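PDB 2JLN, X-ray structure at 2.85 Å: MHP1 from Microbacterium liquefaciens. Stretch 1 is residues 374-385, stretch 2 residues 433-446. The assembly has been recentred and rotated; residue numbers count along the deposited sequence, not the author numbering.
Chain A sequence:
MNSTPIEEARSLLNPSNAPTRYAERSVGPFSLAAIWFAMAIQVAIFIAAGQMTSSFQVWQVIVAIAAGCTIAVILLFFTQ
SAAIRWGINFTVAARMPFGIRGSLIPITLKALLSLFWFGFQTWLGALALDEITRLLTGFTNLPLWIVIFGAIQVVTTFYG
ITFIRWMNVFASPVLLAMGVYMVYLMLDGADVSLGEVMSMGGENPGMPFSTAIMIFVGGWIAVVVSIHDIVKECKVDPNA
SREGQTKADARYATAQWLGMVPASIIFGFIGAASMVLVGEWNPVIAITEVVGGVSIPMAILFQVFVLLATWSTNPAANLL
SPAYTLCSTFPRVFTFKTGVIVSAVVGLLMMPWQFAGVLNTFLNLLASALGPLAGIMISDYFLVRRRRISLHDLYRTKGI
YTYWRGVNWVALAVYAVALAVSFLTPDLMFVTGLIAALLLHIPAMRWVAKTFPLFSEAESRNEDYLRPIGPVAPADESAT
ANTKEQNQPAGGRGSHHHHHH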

# COMPACT_ATOMS: atom_id res chain seq x y z
N ALA A 374 3.94 -2.98 -12.31
CA ALA A 374 2.69 -2.23 -12.44
C ALA A 374 2.39 -1.93 -13.90
O ALA A 374 1.23 -1.82 -14.30
N GLY A 375 3.46 -1.83 -14.69
CA GLY A 375 3.37 -1.42 -16.08
C GLY A 375 2.89 -2.55 -16.96
O GLY A 375 2.12 -2.36 -17.87
N ILE A 376 3.36 -3.74 -16.66
CA ILE A 376 3.01 -4.92 -17.42
C ILE A 376 1.59 -5.41 -17.09
O ILE A 376 0.93 -6.02 -17.92
N MET A 377 1.13 -5.13 -15.87
CA MET A 377 -0.18 -5.61 -15.45
C MET A 377 -1.24 -4.66 -15.98
O MET A 377 -2.31 -5.11 -16.39
N ILE A 378 -0.95 -3.36 -15.99
CA ILE A 378 -1.94 -2.42 -16.53
C ILE A 378 -2.11 -2.71 -18.02
O ILE A 378 -3.23 -2.62 -18.55
N SER A 379 -1.02 -3.09 -18.68
CA SER A 379 -1.02 -3.25 -20.13
C SER A 379 -1.67 -4.57 -20.58
O SER A 379 -2.48 -4.58 -21.50
N ASP A 380 -1.29 -5.67 -19.94
CA ASP A 380 -1.92 -6.95 -20.20
C ASP A 380 -3.45 -6.82 -20.10
O ASP A 380 -4.16 -7.13 -21.05
N TYR A 381 -3.97 -6.33 -18.97
CA TYR A 381 -5.42 -6.21 -18.80
C TYR A 381 -6.12 -5.14 -19.66
O TYR A 381 -7.11 -5.47 -20.30
N PHE A 382 -5.65 -3.89 -19.71
CA PHE A 382 -6.35 -2.87 -20.52
C PHE A 382 -6.10 -2.92 -22.03
O PHE A 382 -7.04 -2.82 -22.82
N LEU A 383 -4.84 -3.04 -22.44
CA LEU A 383 -4.50 -2.90 -23.86
C LEU A 383 -4.50 -4.22 -24.62
O LEU A 383 -5.20 -4.36 -25.62
N VAL A 384 -3.71 -5.19 -24.16
CA VAL A 384 -3.61 -6.51 -24.78
C VAL A 384 -4.94 -7.32 -24.78
O VAL A 384 -5.45 -7.67 -25.83
N ARG A 385 -5.50 -7.63 -23.61
CA ARG A 385 -6.68 -8.50 -23.54
C ARG A 385 -8.01 -7.76 -23.69
O ARG A 385 -9.04 -8.36 -23.95
N GLY A 433 10.44 2.79 -15.52
CA GLY A 433 10.29 1.36 -15.70
C GLY A 433 8.86 0.92 -15.98
O GLY A 433 8.64 -0.06 -16.68
N LEU A 434 7.90 1.65 -15.41
CA LEU A 434 6.48 1.40 -15.64
C LEU A 434 6.16 1.75 -17.10
O LEU A 434 5.68 0.89 -17.85
N ILE A 435 6.46 2.98 -17.50
CA ILE A 435 6.25 3.43 -18.88
C ILE A 435 6.96 2.55 -19.92
O ILE A 435 6.44 2.32 -21.02
N ALA A 436 8.16 2.08 -19.59
CA ALA A 436 8.90 1.19 -20.49
C ALA A 436 8.23 -0.21 -20.60
O ALA A 436 8.00 -0.73 -21.70
N ALA A 437 7.94 -0.81 -19.44
CA ALA A 437 7.31 -2.12 -19.40
C ALA A 437 5.97 -2.07 -20.10
O ALA A 437 5.66 -2.92 -20.92
N LEU A 438 5.17 -1.06 -19.77
CA LEU A 438 3.88 -0.90 -20.44
C LEU A 438 4.05 -0.99 -21.97
O LEU A 438 3.46 -1.87 -22.59
N LEU A 439 4.88 -0.13 -22.56
CA LEU A 439 5.04 -0.13 -24.02
C LEU A 439 5.66 -1.40 -24.67
O LEU A 439 5.18 -1.85 -25.70
N LEU A 440 6.69 -2.01 -24.08
CA LEU A 440 7.25 -3.22 -24.68
C LEU A 440 6.34 -4.46 -24.61
O LEU A 440 6.44 -5.36 -25.44
N HIS A 441 5.47 -4.52 -23.60
CA HIS A 441 4.61 -5.71 -23.43
C HIS A 441 3.73 -5.91 -24.67
O HIS A 441 3.44 -7.03 -25.06
N ILE A 442 3.32 -4.81 -25.29
CA ILE A 442 2.42 -4.88 -26.44
C ILE A 442 2.94 -5.72 -27.63
O ILE A 442 2.32 -6.72 -27.98
N PRO A 443 4.07 -5.33 -28.23
CA PRO A 443 4.70 -6.17 -29.26
C PRO A 443 5.13 -7.53 -28.72
O PRO A 443 4.92 -8.53 -29.38
N ALA A 444 5.74 -7.57 -27.54
CA ALA A 444 6.11 -8.86 -26.97
C ALA A 444 4.90 -9.80 -26.89
O ALA A 444 5.04 -11.00 -27.13
N MET A 445 3.73 -9.27 -26.56
CA MET A 445 2.56 -10.13 -26.37
C MET A 445 1.89 -10.54 -27.68
O MET A 445 1.31 -11.62 -27.76
N ARG A 446 1.97 -9.68 -28.70
CA ARG A 446 1.46 -10.08 -30.01
C ARG A 446 2.35 -11.12 -30.68
O ARG A 446 2.03 -11.64 -31.74

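A polar side chain buried between two helices usually needs a polar partner nearby, and MHP1 offers a compact example. The best-formed polar contact across these helices runs from His-441 NE2 to Asp-380 OD1, at 3.3 Å and with a nearly straight N-H...O angle of 162°. Asp-380 (chi1 t) reaches it although its CA-to-CB bond points sideways, and the carboxylate is shared: within its own stretch, Arg-385 NE forms a salt bridge to Asp-380 OD2 at 2.7 Å, while Arg-385 NH2 adds a weak hydrogen bond to Asp-380 OD1 at 3.1 Å. The acid thus links the imidazole to the guanidinium. A second, weak hydrogen bond runs from Ser-379 OG (chi1 t) to the backbone Leu-438 O, 3.3 Å away.

His-441 is also a knob. Its CA-to-CB bond points toward the first helix, and in the t rotamer the ring settles among Ile-376, Ser-379, Asp-380 and Val-384. Ile-376 (m, t) lays CG2 over one face of the His-441 ring, 3.9 Å from its centroid, whereas Asp-380 OD1 lies at the ring edge, where an N-H can reach it. Val-384 (t) places CG2 4.1 Å from both His-441 CD2 and Met-445 CB.

Apolar contacts extend the packing along the helices. Ser-379, Leu-383 and Val-384, like Ala-437 and Met-445 opposite, also direct CA-to-CB toward the other stretch. Leu-383 (m, t) brings CD1 to 3.6 Å from Ile-442 CD1 and 3.8 Å from CD2 of Leu-438 (t, t). Ile-376 CG1 meets Ala-437 CB at 3.7 Å, and Ala-374 CB meets Leu-434 CD1 at 4.1 Å.

Close approach depends on what is absent at Gly-375. Gly-375 CA lies 3.7 Å from Leu-434 O, and a CB there would point into the other helix and clash with that oxygen. The bare backbone instead lets Gly-375 O come within 3.4 Å of Leu-438 CA in a CA-H...O contact, with the helix axes 7.1 Å apart at their closest.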

# COMPACT_ATOMS: atom_id res chain seq x y z
CB ALA A 374 2.76 -0.95 -11.65
CB ILE A 376 4.03 -6.04 -17.15
CG1 ILE A 376 5.28 -5.78 -17.98
CG2 ILE A 376 3.46 -7.41 -17.48
CD1 ILE A 376 6.39 -6.73 -17.67
CB MET A 377 -0.30 -5.76 -13.94
CG MET A 377 0.45 -6.95 -13.39
SD MET A 377 0.17 -7.29 -11.63
CE MET A 377 -1.34 -8.25 -11.74
CB ILE A 378 -1.58 -0.94 -16.29
CG1 ILE A 378 -1.79 -0.57 -14.84
CG2 ILE A 378 -2.42 -0.02 -17.17
CD1 ILE A 378 -1.05 0.70 -14.45
CB SER A 379 0.40 -3.14 -20.69
OG SER A 379 0.38 -3.02 -22.10
CB ASP A 380 -1.36 -7.99 -19.22
CG ASP A 380 -1.69 -9.46 -19.61
OD1 ASP A 380 -0.82 -10.12 -20.22
OD2 ASP A 380 -2.80 -9.95 -19.27
CB TYR A 381 -5.78 -6.08 -17.32
CG TYR A 381 -7.24 -5.84 -17.01
CD1 TYR A 381 -8.13 -6.89 -16.93
CD2 TYR A 381 -7.72 -4.57 -16.77
CE1 TYR A 381 -9.47 -6.70 -16.65
CE2 TYR A 381 -9.05 -4.35 -16.48
CZ TYR A 381 -9.94 -5.42 -16.42
OH TYR A 381 -11.29 -5.23 -16.14
CB PHE A 382 -6.09 -1.44 -20.03
CG PHE A 382 -6.84 -1.08 -18.80
CD1 PHE A 382 -6.19 -0.95 -17.59
CD2 PHE A 382 -8.19 -0.88 -18.84
CE1 PHE A 382 -6.89 -0.62 -16.45
CE2 PHE A 382 -8.90 -0.57 -17.70
CZ PHE A 382 -8.24 -0.44 -16.50
CB LEU A 383 -3.15 -2.20 -24.01
CG LEU A 383 -3.06 -0.81 -23.40
CD1 LEU A 383 -1.62 -0.21 -23.50
CD2 LEU A 383 -4.07 0.08 -24.07
CB VAL A 384 -2.49 -7.33 -24.11
CG1 VAL A 384 -2.48 -8.75 -24.61
CG2 VAL A 384 -1.17 -6.67 -24.33
CB ARG A 385 -6.67 -9.30 -22.24
CG ARG A 385 -5.36 -9.95 -22.05
CD ARG A 385 -5.43 -11.18 -21.26
NE ARG A 385 -4.08 -11.60 -20.93
CZ ARG A 385 -3.36 -12.46 -21.63
NH1 ARG A 385 -3.88 -13.01 -22.71
NH2 ARG A 385 -2.13 -12.77 -21.25
CB LEU A 434 5.62 2.21 -14.65
CG LEU A 434 4.09 2.18 -14.55
CD1 LEU A 434 3.64 2.75 -13.21
CD2 LEU A 434 3.44 2.97 -15.67
CB ILE A 435 6.73 4.88 -19.06
CG1 ILE A 435 5.84 5.86 -18.30
CG2 ILE A 435 6.76 5.23 -20.53
CD1 ILE A 435 4.52 6.14 -18.97
CB ALA A 436 10.33 1.07 -20.01
CB ALA A 437 7.13 -2.57 -17.98
CB LEU A 438 3.24 0.42 -20.02
CG LEU A 438 1.75 0.65 -20.23
CD1 LEU A 438 1.32 1.95 -19.53
CD2 LEU A 438 1.53 0.74 -21.70
CB LEU A 439 5.74 1.16 -24.50
CG LEU A 439 4.94 2.45 -24.26
CD1 LEU A 439 5.81 3.69 -24.27
CD2 LEU A 439 3.78 2.60 -25.23
CB LEU A 440 8.60 -3.56 -24.07
CG LEU A 440 9.58 -2.41 -23.87
CD1 LEU A 440 10.92 -2.95 -23.31
CD2 LEU A 440 9.79 -1.58 -25.17
CB HIS A 441 3.74 -5.59 -22.17
CG HIS A 441 3.18 -6.89 -21.70
ND1 HIS A 441 3.97 -7.90 -21.20
CD2 HIS A 441 1.91 -7.36 -21.67
CE1 HIS A 441 3.22 -8.94 -20.88
NE2 HIS A 441 1.96 -8.64 -21.16
CB ILE A 442 1.94 -3.48 -26.86
CG1 ILE A 442 1.03 -2.92 -25.79
CG2 ILE A 442 1.17 -3.56 -28.14
CD1 ILE A 442 0.66 -1.49 -26.02
CB PRO A 443 5.95 -5.39 -29.66
CG PRO A 443 5.68 -3.99 -29.25
CD PRO A 443 4.81 -4.08 -28.03
CB ALA A 444 6.73 -8.69 -25.60
CB MET A 445 1.52 -9.52 -25.42
CG MET A 445 1.64 -9.98 -23.96
SD MET A 445 1.51 -11.77 -23.70
CE MET A 445 3.23 -12.09 -23.37
CB ARG A 446 1.21 -8.89 -30.93
CG ARG A 446 -0.18 -8.27 -30.72
CD ARG A 446 -1.22 -9.34 -30.25
NE ARG A 446 -2.61 -8.85 -30.27
CZ ARG A 446 -3.59 -9.36 -31.03
NH1 ARG A 446 -3.35 -10.39 -31.85
NH2 ARG A 446 -4.82 -8.84 -30.96